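Side-chain contacts in tail protein, 43 kDa (Neisseria meningitidis MC58, PDB 3D37), which is of unknown function but probably forms part of the baseplate hub of a Mu-like phage tail: residues D115-L120 with L174-A179; L280-G285 with V301-D306; V10-G15 with G71-Q76; V61-Q66 with G292-P297; I33-F38 with F97-S102. All coordinates share one frame; numbering follows the deposited sequence.

Contact 1 (D115-L120 with L174-A179); sequences DAAKKL and LVVGGA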
# COMPACT_ATOMS: atom_id res chain seq x y z
N ASP A 115 42.45 -11.04 -33.52
CA ASP A 115 43.75 -10.62 -32.96
C ASP A 115 43.74 -9.24 -32.35
O ASP A 115 44.33 -9.04 -31.30
CB ASP A 115 44.89 -10.70 -34.02
CG ASP A 115 45.27 -12.11 -34.34
OD1 ASP A 115 44.79 -13.07 -33.65
OD2 ASP A 115 46.07 -12.27 -35.30
N ALA A 116 43.06 -8.28 -32.95
CA ALA A 116 42.84 -6.99 -32.27
C ALA A 116 41.97 -7.14 -30.95
O ALA A 116 42.14 -6.34 -29.99
CB ALA A 116 42.22 -5.99 -33.20
N ALA A 117 41.10 -8.15 -30.89
CA ALA A 117 40.32 -8.39 -29.64
C ALA A 117 41.22 -9.02 -28.57
O ALA A 117 41.18 -8.61 -27.40
CB ALA A 117 39.08 -9.28 -29.90
N LYS A 118 42.00 -10.04 -29.00
CA LYS A 118 42.96 -10.74 -28.14
C LYS A 118 43.90 -9.72 -27.52
O LYS A 118 44.19 -9.78 -26.31
CB LYS A 118 43.79 -11.80 -28.94
CG LYS A 118 43.06 -13.15 -29.14
CD LYS A 118 43.77 -14.10 -30.06
CE LYS A 118 43.08 -15.48 -30.09
NZ LYS A 118 43.76 -16.37 -31.14
N LYS A 119 44.33 -8.77 -28.34
CA LYS A 119 45.27 -7.75 -27.89
C LYS A 119 44.66 -6.97 -26.77
O LYS A 119 45.19 -6.95 -25.68
CB LYS A 119 45.72 -6.80 -29.02
CG LYS A 119 46.69 -5.68 -28.57
CD LYS A 119 48.14 -6.23 -28.34
CE LYS A 119 48.89 -5.60 -27.10
NZ LYS A 119 49.68 -4.35 -27.41
N LEU A 120 43.51 -6.38 -27.03
CA LEU A 120 42.81 -5.48 -26.07
C LEU A 120 42.39 -6.11 -24.76
O LEU A 120 42.25 -5.42 -23.75
CB LEU A 120 41.58 -4.85 -26.73
CG LEU A 120 41.76 -3.91 -27.92
CD1 LEU A 120 40.46 -3.93 -28.78
CD2 LEU A 120 42.10 -2.51 -27.44
N LEU A 174 35.70 -13.77 -23.80
CA LEU A 174 35.30 -12.64 -24.59
C LEU A 174 35.01 -13.14 -26.04
O LEU A 174 35.82 -13.88 -26.63
CB LEU A 174 36.41 -11.60 -24.55
CG LEU A 174 36.24 -10.33 -25.40
CD1 LEU A 174 35.00 -9.50 -25.00
CD2 LEU A 174 37.54 -9.51 -25.33
N VAL A 175 33.85 -12.76 -26.58
CA VAL A 175 33.48 -13.14 -27.93
C VAL A 175 33.41 -11.84 -28.71
O VAL A 175 33.03 -10.84 -28.15
CB VAL A 175 32.17 -13.88 -27.98
CG1 VAL A 175 31.66 -14.02 -29.43
CG2 VAL A 175 32.31 -15.24 -27.35
N VAL A 176 33.95 -11.83 -29.95
CA VAL A 176 33.56 -10.82 -30.96
C VAL A 176 32.87 -11.63 -32.01
O VAL A 176 33.34 -12.72 -32.40
CB VAL A 176 34.69 -9.94 -31.53
CG1 VAL A 176 34.17 -9.11 -32.69
CG2 VAL A 176 35.19 -8.96 -30.48
N GLY A 177 31.68 -11.18 -32.39
CA GLY A 177 30.81 -12.01 -33.19
C GLY A 177 29.44 -11.43 -33.47
O GLY A 177 29.22 -10.24 -33.41
N GLY A 178 28.52 -12.32 -33.81
CA GLY A 178 27.18 -11.93 -34.17
C GLY A 178 26.23 -13.07 -34.06
O GLY A 178 26.60 -14.17 -33.61
N ALA A 179 24.99 -12.81 -34.47
CA ALA A 179 23.95 -13.81 -34.36
C ALA A 179 24.07 -14.91 -35.43
O ALA A 179 24.37 -14.65 -36.60
CB ALA A 179 22.57 -13.13 -34.46

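Contact 2 (L280-G285 with V301-D306); sequences LTITVG and VHVIDD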
# COMPACT_ATOMS: atom_id res chain seq x y z
N LEU A 280 9.65 -7.18 -27.89
CA LEU A 280 8.71 -8.13 -27.30
C LEU A 280 9.36 -8.67 -26.04
O LEU A 280 10.41 -9.30 -26.12
CB LEU A 280 8.45 -9.25 -28.29
CG LEU A 280 7.64 -10.47 -27.81
CD1 LEU A 280 6.23 -10.12 -27.43
CD2 LEU A 280 7.71 -11.58 -28.94
N THR A 281 8.79 -8.36 -24.88
CA THR A 281 9.27 -8.85 -23.57
C THR A 281 8.33 -9.91 -23.02
O THR A 281 7.16 -9.64 -22.72
CB THR A 281 9.47 -7.67 -22.55
OG1 THR A 281 10.23 -6.64 -23.18
CG2 THR A 281 10.21 -8.11 -21.35
N ILE A 282 8.81 -11.16 -22.97
CA ILE A 282 8.01 -12.25 -22.43
C ILE A 282 8.53 -12.68 -21.07
O ILE A 282 9.73 -12.86 -20.87
CB ILE A 282 8.02 -13.44 -23.42
CG1 ILE A 282 7.22 -13.05 -24.66
CG2 ILE A 282 7.51 -14.75 -22.72
CD1 ILE A 282 7.29 -14.02 -25.79
N THR A 283 7.63 -12.86 -20.12
CA THR A 283 7.99 -13.41 -18.85
C THR A 283 7.44 -14.87 -18.72
O THR A 283 6.26 -15.11 -19.04
CB THR A 283 7.47 -12.49 -17.71
OG1 THR A 283 7.94 -11.14 -17.94
CG2 THR A 283 7.97 -13.00 -16.37
N VAL A 284 8.35 -15.79 -18.32
CA VAL A 284 8.08 -17.21 -18.13
C VAL A 284 8.46 -17.64 -16.74
O VAL A 284 9.26 -17.01 -16.07
CB VAL A 284 8.73 -18.15 -19.19
CG1 VAL A 284 8.07 -17.96 -20.53
CG2 VAL A 284 10.29 -17.97 -19.25
N GLY A 285 7.83 -18.72 -16.26
CA GLY A 285 8.19 -19.25 -14.95
C GLY A 285 9.43 -20.11 -15.19
O GLY A 285 9.59 -20.63 -16.26
N VAL A 301 13.51 -17.97 -30.47
CA VAL A 301 12.34 -18.44 -29.79
C VAL A 301 11.12 -18.26 -30.71
O VAL A 301 10.86 -17.15 -31.25
CB VAL A 301 12.11 -17.70 -28.41
CG1 VAL A 301 10.94 -18.33 -27.68
CG2 VAL A 301 13.37 -17.75 -27.53
N HIS A 302 10.42 -19.36 -30.96
CA HIS A 302 9.18 -19.31 -31.69
C HIS A 302 8.07 -18.90 -30.74
O HIS A 302 7.88 -19.51 -29.66
CB HIS A 302 8.91 -20.68 -32.34
CG HIS A 302 7.63 -20.75 -33.10
ND1 HIS A 302 6.89 -21.91 -33.21
CD2 HIS A 302 6.97 -19.82 -33.83
CE1 HIS A 302 5.84 -21.69 -33.98
NE2 HIS A 302 5.87 -20.43 -34.37
N VAL A 303 7.37 -17.82 -31.06
CA VAL A 303 6.27 -17.33 -30.20
C VAL A 303 4.93 -17.41 -30.90
O VAL A 303 4.80 -16.98 -32.05
CB VAL A 303 6.53 -15.85 -29.74
CG1 VAL A 303 5.35 -15.30 -28.87
CG2 VAL A 303 7.86 -15.74 -28.98
N ILE A 304 3.93 -17.98 -30.19
CA ILE A 304 2.54 -18.01 -30.67
C ILE A 304 1.58 -17.30 -29.70
O ILE A 304 1.51 -17.60 -28.50
CB ILE A 304 2.04 -19.45 -31.02
CG1 ILE A 304 3.00 -20.12 -31.99
CG2 ILE A 304 0.59 -19.42 -31.64
CD1 ILE A 304 2.81 -21.65 -32.02
N ASP A 305 0.86 -16.34 -30.24
CA ASP A 305 -0.24 -15.71 -29.50
C ASP A 305 -1.40 -15.62 -30.48
O ASP A 305 -1.45 -14.70 -31.29
CB ASP A 305 0.19 -14.33 -29.01
CG ASP A 305 -0.86 -13.67 -28.16
OD1 ASP A 305 -2.04 -14.08 -28.21
OD2 ASP A 305 -0.47 -12.76 -27.37
N ASP A 306 -2.30 -16.59 -30.42
CA ASP A 306 -3.50 -16.59 -31.27
C ASP A 306 -4.38 -15.35 -31.07
O ASP A 306 -4.84 -14.77 -32.05
CB ASP A 306 -4.32 -17.86 -31.07
CG ASP A 306 -3.71 -19.09 -31.79
OD1 ASP A 306 -2.69 -18.97 -32.49
OD2 ASP A 306 -4.26 -20.20 -31.66

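Contact 3 (V10-G15 with G71-Q76); sequences VSVRVG and GIIGSQ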
# COMPACT_ATOMS: atom_id res chain seq x y z
N VAL A 10 20.77 -22.10 -6.93
CA VAL A 10 21.42 -20.93 -7.48
C VAL A 10 22.45 -20.49 -6.44
O VAL A 10 22.08 -20.22 -5.25
CB VAL A 10 20.41 -19.80 -7.77
CG1 VAL A 10 21.16 -18.58 -8.38
CG2 VAL A 10 19.34 -20.27 -8.71
N SER A 11 23.71 -20.41 -6.85
CA SER A 11 24.74 -19.92 -5.93
C SER A 11 25.68 -18.87 -6.52
O SER A 11 25.83 -18.74 -7.73
CB SER A 11 25.60 -21.06 -5.40
OG SER A 11 26.25 -21.65 -6.48
N VAL A 12 26.32 -18.13 -5.61
CA VAL A 12 27.42 -17.24 -5.93
C VAL A 12 28.60 -17.98 -5.37
O VAL A 12 28.71 -18.12 -4.16
CB VAL A 12 27.23 -15.85 -5.28
CG1 VAL A 12 28.45 -14.93 -5.52
CG2 VAL A 12 25.97 -15.21 -5.80
N ARG A 13 29.44 -18.51 -6.25
CA ARG A 13 30.61 -19.25 -5.85
C ARG A 13 31.79 -18.29 -5.70
O ARG A 13 32.15 -17.61 -6.65
CB ARG A 13 30.92 -20.30 -6.93
CG ARG A 13 31.75 -21.41 -6.46
CD ARG A 13 32.06 -22.36 -7.62
NE ARG A 13 30.93 -23.27 -7.86
CZ ARG A 13 30.75 -23.96 -8.98
NH1 ARG A 13 31.53 -23.80 -10.01
NH2 ARG A 13 29.75 -24.82 -9.08
N VAL A 14 32.35 -18.21 -4.49
CA VAL A 14 33.51 -17.36 -4.22
C VAL A 14 34.50 -18.18 -3.38
O VAL A 14 34.13 -18.65 -2.27
CB VAL A 14 33.15 -16.12 -3.35
CG1 VAL A 14 34.44 -15.38 -2.96
CG2 VAL A 14 32.15 -15.22 -4.02
N GLY A 15 35.73 -18.32 -3.87
CA GLY A 15 36.74 -19.08 -3.13
C GLY A 15 36.21 -20.47 -2.81
O GLY A 15 36.06 -20.84 -1.63
N GLY A 71 32.37 -13.10 -12.95
CA GLY A 71 32.57 -11.69 -12.66
C GLY A 71 33.19 -11.37 -11.33
O GLY A 71 33.90 -12.16 -10.76
N ILE A 72 32.87 -10.18 -10.82
CA ILE A 72 33.51 -9.62 -9.65
C ILE A 72 32.40 -8.99 -8.84
O ILE A 72 31.57 -8.25 -9.38
CB ILE A 72 34.62 -8.52 -10.01
CG1 ILE A 72 35.73 -9.11 -10.87
CG2 ILE A 72 35.32 -7.94 -8.74
CD1 ILE A 72 35.36 -9.19 -12.31
N ILE A 73 32.40 -9.28 -7.54
CA ILE A 73 31.49 -8.61 -6.59
C ILE A 73 31.98 -7.16 -6.45
O ILE A 73 33.14 -6.90 -6.04
CB ILE A 73 31.44 -9.36 -5.27
CG1 ILE A 73 30.92 -10.79 -5.54
CG2 ILE A 73 30.47 -8.67 -4.19
CD1 ILE A 73 30.93 -11.64 -4.36
N GLY A 74 31.14 -6.23 -6.87
CA GLY A 74 31.47 -4.84 -6.80
C GLY A 74 31.06 -4.23 -5.49
O GLY A 74 31.66 -3.27 -5.04
N SER A 75 30.01 -4.73 -4.88
CA SER A 75 29.52 -4.11 -3.69
C SER A 75 28.72 -5.06 -2.82
O SER A 75 28.16 -6.06 -3.28
CB SER A 75 28.72 -2.84 -4.00
OG SER A 75 27.43 -3.08 -4.44
N GLN A 76 28.71 -4.73 -1.54
CA GLN A 76 28.04 -5.54 -0.54
C GLN A 76 27.38 -4.65 0.48
O GLN A 76 27.95 -3.68 0.94
CB GLN A 76 29.06 -6.50 0.12
CG GLN A 76 28.45 -7.42 1.21
CD GLN A 76 29.45 -8.47 1.74
OE1 GLN A 76 30.25 -9.03 1.00
NE2 GLN A 76 29.40 -8.71 3.04

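Contact 4 (V61-Q66 with G292-P297); sequences VVIDGQ and GVLWQP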
# COMPACT_ATOMS: atom_id res chain seq x y z
N VAL A 61 28.41 -17.19 -10.99
CA VAL A 61 27.03 -17.35 -10.67
C VAL A 61 26.66 -18.71 -11.25
O VAL A 61 26.97 -18.99 -12.37
CB VAL A 61 26.18 -16.20 -11.23
CG1 VAL A 61 24.59 -16.48 -10.93
CG2 VAL A 61 26.71 -14.82 -10.69
N VAL A 62 26.04 -19.57 -10.46
CA VAL A 62 25.83 -20.96 -10.90
C VAL A 62 24.37 -21.32 -10.67
O VAL A 62 23.81 -21.06 -9.62
CB VAL A 62 26.79 -21.96 -10.14
CG1 VAL A 62 26.83 -23.35 -10.85
CG2 VAL A 62 28.20 -21.40 -10.07
N ILE A 63 23.76 -21.90 -11.68
CA ILE A 63 22.40 -22.44 -11.58
C ILE A 63 22.49 -23.94 -11.91
O ILE A 63 22.92 -24.30 -12.99
CB ILE A 63 21.41 -21.73 -12.56
CG1 ILE A 63 21.46 -20.19 -12.36
CG2 ILE A 63 19.94 -22.36 -12.45
CD1 ILE A 63 20.45 -19.40 -13.17
N ASP A 64 22.08 -24.78 -10.96
CA ASP A 64 22.09 -26.26 -11.08
C ASP A 64 23.41 -26.71 -11.62
O ASP A 64 23.45 -27.49 -12.57
CB ASP A 64 20.98 -26.78 -12.02
CG ASP A 64 19.62 -26.64 -11.45
OD1 ASP A 64 19.48 -26.62 -10.19
OD2 ASP A 64 18.65 -26.60 -12.27
N GLY A 65 24.49 -26.20 -11.01
CA GLY A 65 25.85 -26.57 -11.37
C GLY A 65 26.33 -26.04 -12.67
O GLY A 65 27.44 -26.34 -13.08
N GLN A 66 25.53 -25.22 -13.35
CA GLN A 66 26.02 -24.62 -14.58
C GLN A 66 26.33 -23.13 -14.36
O GLN A 66 25.48 -22.34 -13.86
CB GLN A 66 25.02 -24.82 -15.68
CG GLN A 66 25.46 -24.24 -16.98
CD GLN A 66 24.59 -24.71 -18.14
OE1 GLN A 66 23.64 -25.55 -17.97
NE2 GLN A 66 24.88 -24.18 -19.32
N GLY A 292 15.63 -28.32 -21.08
CA GLY A 292 16.69 -28.17 -20.10
C GLY A 292 17.73 -27.15 -20.41
O GLY A 292 18.78 -27.15 -19.77
N VAL A 293 17.45 -26.25 -21.35
CA VAL A 293 18.44 -25.20 -21.77
C VAL A 293 18.15 -23.91 -20.96
O VAL A 293 17.01 -23.42 -20.95
CB VAL A 293 18.39 -24.95 -23.31
CG1 VAL A 293 19.30 -23.81 -23.74
CG2 VAL A 293 18.77 -26.25 -24.14
N LEU A 294 19.16 -23.43 -20.25
CA LEU A 294 19.13 -22.12 -19.62
C LEU A 294 18.94 -21.01 -20.66
O LEU A 294 19.67 -20.93 -21.58
CB LEU A 294 20.40 -21.90 -18.81
CG LEU A 294 20.44 -22.70 -17.53
CD1 LEU A 294 21.85 -22.87 -17.00
CD2 LEU A 294 19.53 -22.11 -16.44
N TRP A 295 17.91 -20.17 -20.45
CA TRP A 295 17.69 -19.02 -21.32
C TRP A 295 18.97 -18.17 -21.33
O TRP A 295 19.57 -17.94 -20.29
CB TRP A 295 16.49 -18.18 -20.83
CG TRP A 295 15.20 -18.87 -20.79
CD1 TRP A 295 14.52 -19.24 -19.68
CD2 TRP A 295 14.38 -19.24 -21.90
NE1 TRP A 295 13.35 -19.81 -20.01
CE2 TRP A 295 13.24 -19.86 -21.37
CE3 TRP A 295 14.52 -19.16 -23.28
CZ2 TRP A 295 12.23 -20.36 -22.17
CZ3 TRP A 295 13.54 -19.67 -24.06
CH2 TRP A 295 12.40 -20.23 -23.53
N GLN A 296 19.36 -17.75 -22.51
CA GLN A 296 20.63 -17.07 -22.73
C GLN A 296 20.51 -16.28 -24.00
O GLN A 296 20.01 -16.80 -25.02
CB GLN A 296 21.73 -18.12 -22.90
CG GLN A 296 23.16 -17.57 -22.95
CD GLN A 296 23.61 -16.98 -21.62
OE1 GLN A 296 24.44 -16.06 -21.62
NE2 GLN A 296 23.10 -17.50 -20.50
N PRO A 297 21.03 -15.03 -24.01
CA PRO A 297 20.98 -14.27 -25.30
C PRO A 297 21.62 -15.03 -26.44
O PRO A 297 22.63 -15.68 -26.20
CB PRO A 297 21.75 -12.98 -24.96
CG PRO A 297 21.53 -12.83 -23.47
CD PRO A 297 21.64 -14.22 -22.95
O HOH W 1 21.93 -24.84 -20.67
O HOH W 2 21.30 -26.19 -18.58

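Contact 5 (I33-F38 with F97-S102); sequences IPADSF and FLVDCS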
# COMPACT_ATOMS: atom_id res chain seq x y z
N ILE A 33 23.94 -4.06 -23.69
CA ILE A 33 24.50 -3.48 -22.48
C ILE A 33 25.88 -4.14 -22.24
O ILE A 33 25.97 -5.35 -22.15
CB ILE A 33 23.51 -3.60 -21.30
CG1 ILE A 33 22.22 -2.87 -21.64
CG2 ILE A 33 24.10 -3.07 -19.94
CD1 ILE A 33 21.02 -3.32 -20.73
N PRO A 34 26.97 -3.35 -22.19
CA PRO A 34 28.36 -3.86 -22.09
C PRO A 34 28.61 -4.91 -20.99
O PRO A 34 29.00 -6.02 -21.30
CB PRO A 34 29.17 -2.58 -21.79
CG PRO A 34 28.44 -1.51 -22.55
CD PRO A 34 26.96 -1.87 -22.21
N ALA A 35 28.36 -4.57 -19.74
CA ALA A 35 28.67 -5.46 -18.61
C ALA A 35 27.37 -6.07 -18.08
O ALA A 35 26.53 -5.35 -17.55
CB ALA A 35 29.38 -4.70 -17.49
N ASP A 36 27.21 -7.39 -18.25
CA ASP A 36 26.11 -8.12 -17.62
C ASP A 36 26.27 -7.97 -16.09
O ASP A 36 27.35 -7.70 -15.60
CB ASP A 36 26.12 -9.60 -18.03
CG ASP A 36 25.91 -9.83 -19.53
OD1 ASP A 36 25.48 -8.91 -20.28
OD2 ASP A 36 26.11 -10.99 -19.95
N SER A 37 25.17 -8.07 -15.36
CA SER A 37 25.17 -7.82 -13.95
C SER A 37 24.31 -8.79 -13.15
O SER A 37 23.47 -9.55 -13.64
CB SER A 37 24.65 -6.39 -13.69
OG SER A 37 23.37 -6.27 -14.18
N PHE A 38 24.59 -8.78 -11.88
CA PHE A 38 23.91 -9.61 -10.94
C PHE A 38 23.70 -8.86 -9.64
O PHE A 38 24.47 -7.96 -9.27
CB PHE A 38 24.66 -10.92 -10.69
CG PHE A 38 26.02 -10.76 -10.08
CD1 PHE A 38 26.18 -10.75 -8.69
CD2 PHE A 38 27.15 -10.67 -10.89
CE1 PHE A 38 27.46 -10.60 -8.10
CE2 PHE A 38 28.45 -10.53 -10.30
CZ PHE A 38 28.59 -10.49 -8.91
N PHE A 97 35.81 -4.62 -16.17
CA PHE A 97 37.17 -4.15 -16.38
C PHE A 97 37.37 -3.32 -17.67
O PHE A 97 37.94 -2.24 -17.65
CB PHE A 97 38.14 -5.34 -16.47
CG PHE A 97 38.34 -6.07 -15.17
CD1 PHE A 97 39.00 -5.44 -14.10
CD2 PHE A 97 37.89 -7.39 -15.03
CE1 PHE A 97 39.20 -6.12 -12.91
CE2 PHE A 97 38.07 -8.08 -13.83
CZ PHE A 97 38.75 -7.44 -12.77
N LEU A 98 36.91 -3.85 -18.80
CA LEU A 98 37.05 -3.16 -20.08
C LEU A 98 36.22 -1.88 -20.16
O LEU A 98 36.66 -0.89 -20.71
CB LEU A 98 36.68 -4.12 -21.21
CG LEU A 98 37.40 -5.48 -21.19
CD1 LEU A 98 37.64 -6.04 -22.58
CD2 LEU A 98 38.72 -5.38 -20.44
N VAL A 99 35.02 -1.89 -19.56
CA VAL A 99 34.17 -0.70 -19.45
C VAL A 99 34.77 0.39 -18.59
O VAL A 99 34.57 1.60 -18.85
CB VAL A 99 32.75 -1.05 -18.84
CG1 VAL A 99 32.05 0.20 -18.39
CG2 VAL A 99 31.89 -1.86 -19.83
N ASP A 100 35.47 -0.03 -17.54
CA ASP A 100 36.05 0.90 -16.58
C ASP A 100 37.41 1.42 -17.05
O ASP A 100 37.71 2.59 -16.90
CB ASP A 100 36.30 0.24 -15.23
CG ASP A 100 35.02 -0.12 -14.45
OD1 ASP A 100 33.86 0.27 -14.79
OD2 ASP A 100 35.23 -0.87 -13.48
N CYS A 101 38.24 0.53 -17.59
CA CYS A 101 39.67 0.78 -17.84
C CYS A 101 39.94 1.36 -19.23
O CYS A 101 39.05 1.40 -20.09
CB CYS A 101 40.49 -0.51 -17.66
SG CYS A 101 40.23 -1.38 -16.03
N SER A 102 41.15 1.84 -19.44
CA SER A 102 41.42 2.56 -20.71
C SER A 102 42.02 1.71 -21.82
O SER A 102 42.84 0.83 -21.58
CB SER A 102 42.26 3.82 -20.49
OG SER A 102 41.38 4.91 -20.66

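Contact 1 (D115-L120 with L174-A179)
Ala-117, on the inner side of helix 113-121, sets its single methyl against Val-176 and has Leu-174 beside its carbonyl oxygen; these two residues lie on the same face of strand 174-177. The nearest approach is between Ala-117 CB and Val-176 CG2, 3.9 Å. Val-176 holds CG1 opposite its backbone N (chi1 171°), which swings CG2 forward to the helix while CG1 stays 5.7 Å from Ala-117 CB. Leu-174, two residues earlier on the same face, is looser: its CD2 lies 4.3 Å from Ala-117 O, to the side of the C=O bond, and 4.8 Å from Ala-117 CB. The short alanine side chain lets helix and strand come close, with 7.3 Å between the CA atoms of Ala-117 and Val-176. Around this patch Val-130 of strand 130-133 touches Ala-117, Ala-159 of helix 151-161 packs against Val-176, and Ile-127 and Leu-168 against Leu-174. The strand is the middle one of a three-stranded sheet, so the contact docks a helix on that sheet inside the gp44-like second-domain region. One methyl pair and a leucine methyl beside a backbone oxygen join the segments by van der Waals contact, with no directional bond, so the contact depends on shape.

Contact 2 (L280-G285 with V301-D306)
Leu-280 and Ile-282 of strand 278-285 meet Val-303 of strand 300-305 across the interior of a beta structure consistent with the barrel fold of this family's C-terminal region. The two strands are not neighbours: their closest CA atoms, in Ile-282 and Val-303, stand 9.4 Å apart, and side chains fill the interval.

The apolar part is a tip-to-tip meeting of three residues. Ile-282 runs out almost straight beyond CG1 (chi2 172°), which carries CD1 to the valine. Leu-280 reaches the same valine by its CD2, 4.2 Å from Val-303 CG2. Within their own strand the two ends also touch, with 4.0 Å between Leu-280 CD2 and Ile-282 CD1, so Val-303 CG2 faces a joined pair of methyl groups. Met-203 of strand 202-208 packs on both Leu-280 and Ile-282, and Leu-335 of strand 330-337 adds to the cover of Ile-282.

Polar interactions lie beside this core and do not cross between the segments. His-302, next to Val-303 in the chain, is hydrogen-bonded through both ring nitrogens, NE2 to Asp-311 and ND1 to Thr-188, which fixes the imidazole's rotation. Asp-305 bonds to the backbone N of His-308 through OD1 and forms a salt bridge through OD2 with Lys-80 of the second subunit.

Ile-282 CD1 rests in the fork of the valine, 3.7 Å from Val-303 CG2 and 3.9 Å from Val-303 CG1.

Contact 3 (V10-G15 with G71-Q76)
A single methyl group, CD1 of Ile-73, makes the whole contact with Val-12 and Val-14, and directly after it the strand carries a classic beta bulge in which Gly-74 and Ser-75 both face Ser-90. The closer pair is Ile-73 CD1 and Val-14 CG2 at 3.8 Å; the two side chains meet at a slant, not end on. Val-12 lies a little farther off, its CG1 being 4.3 Å from Ile-73 CD1. These two valines stand on the same face of strand 10-14 and touch each other, with 4.0 Å between Val-12 CG1 and Val-14 CG2, so the isoleucine methyl rests over the seam between them. Its reach comes from a stretched side chain: CG1 points opposite the carbonyl carbon (chi1 -61°) and CD1 continues straight on (chi2 175°). Nothing polar joins the segments, whose nearest CA atoms, in Val-14 and Ile-73, are 9.3 Å apart.

The bulge also lies at a subunit interface. Gly-74 O accepts a hydrogen bond from Thr-209 OG1 of the fourth subunit, while Ser-75 and Gln-76 pair antiparallel with a strand of that chain, continuing the sheet across the interface.

Both strands belong to the GpP-like N-terminal region, consistent with the phage-barrel fold of that family. Strand 58-63 bonds to both 10-14 and 66-81, and its Cys-59 touches Val-14 as well as Ile-73. From strand 37-42, Phe-38 packs on Ile-73 and Phe-40 on Val-12; Leu-89 of strand 84-93 also touches Ile-73.

Contact 4 (V61-Q66 with G292-P297)
Leu-294 wedges its forked end between Ile-63 and Gln-66, the first and last residues of a type I' turn that closes the beta hairpin of strands 58-63 and 66-81. The turn is pinned by two backbone hydrogen bonds, Ile-63 N to Gln-66 O and Gln-66 N to Ile-63 O. The partner of the turn is the loop leading to strand 300-305, so the contact joins the N-terminal GpP-like region to the C-terminal one.

The apolar pair is Leu-294 CD2 with Ile-63 CG2, at 4.0 Å. The other branch makes van der Waals contact with a polar group: CD1 sits over the face of the Gln-66 amide, 3.5 Å from Gln-66 CD and 3.4 Å from Gln-66 OE1. Val-68 and Phe-321 also pack on Leu-294, deepening its burial.

Polar contact runs through water. The extended chain of Gln-66 (chi1 -179°, chi2 168°) lays its amide over the leucine, where OE1 can reach the loop backbone through water. Asp-64 at the turn is held elsewhere, by a salt bridge to Lys-288 and a hydrogen bond to the N of Ala-9. A water near Gly-292 O is modelled implausibly close to Gln-66 OE1, 2.5 Å, and its place is less sure. The clearer bridge is a water that donates to Gln-66 OE1 at 3.3 Å and accepts from Leu-294 N at 3.1 Å.

Contact 5 (I33-F38 with F97-S102)
Pro-34 and Val-99 bring two differently built backbones together, with 7.1 Å between their CA atoms: an irregular loop that leads into strand 37-42, and the last turn of helix 95-100, which ends as Cys-101 leaves helical geometry. Val-99 does the touching with one branch. With chi1 at 164°, CG2 is the methyl turned to the proline ring, where it meets Pro-34 CB at 3.4 Å, tighter than usual for two carbons. CG of Pro-34 stays 4.4 Å from Val-99 CG2. Ala-35 adds a loose flank, its CB being 4.5 Å from Val-99 CG2. Trp-152 of helix 151-161 backs Pro-34, and Arg-92 and Asp-93 of strand 84-93 touch Ala-35. The contact links the GpP-like N-terminal region with the gp44-like second one near a subunit interface. A single valine methyl supplies all the helix's share, so what holds the two segments here is weak van der Waals contact at a partly exposed place; the directional links come from the next helix residue, Asp-100, whose OD2 forms salt bridges with Arg-92 and with Arg-247 of the fourth subunit.

Overall arrangement
Contacts 1, 2 and 3 are buried and have no hydrogen bonds between their segments, yet differ in what they join: a helix with a sheet in contact 1, strands facing across a beta interior in contacts 2 and 3. Contact 4 is also largely buried, but its rim is wetted by water, and contact 5 lies at the surface. Contacts 4 and 5 each connect different family regions, whereas the other three stay within one. Strand 58-63 of contact 4 lies between the two strands of contact 3, 10-14 and 66-81, and pairs with both, while Trp-295 of contact 4 packs on Val-284 and Val-301 of contact 2. Contacts 3 and 5 meet through Ile-72 and Phe-97, and both reach the fourth subunit.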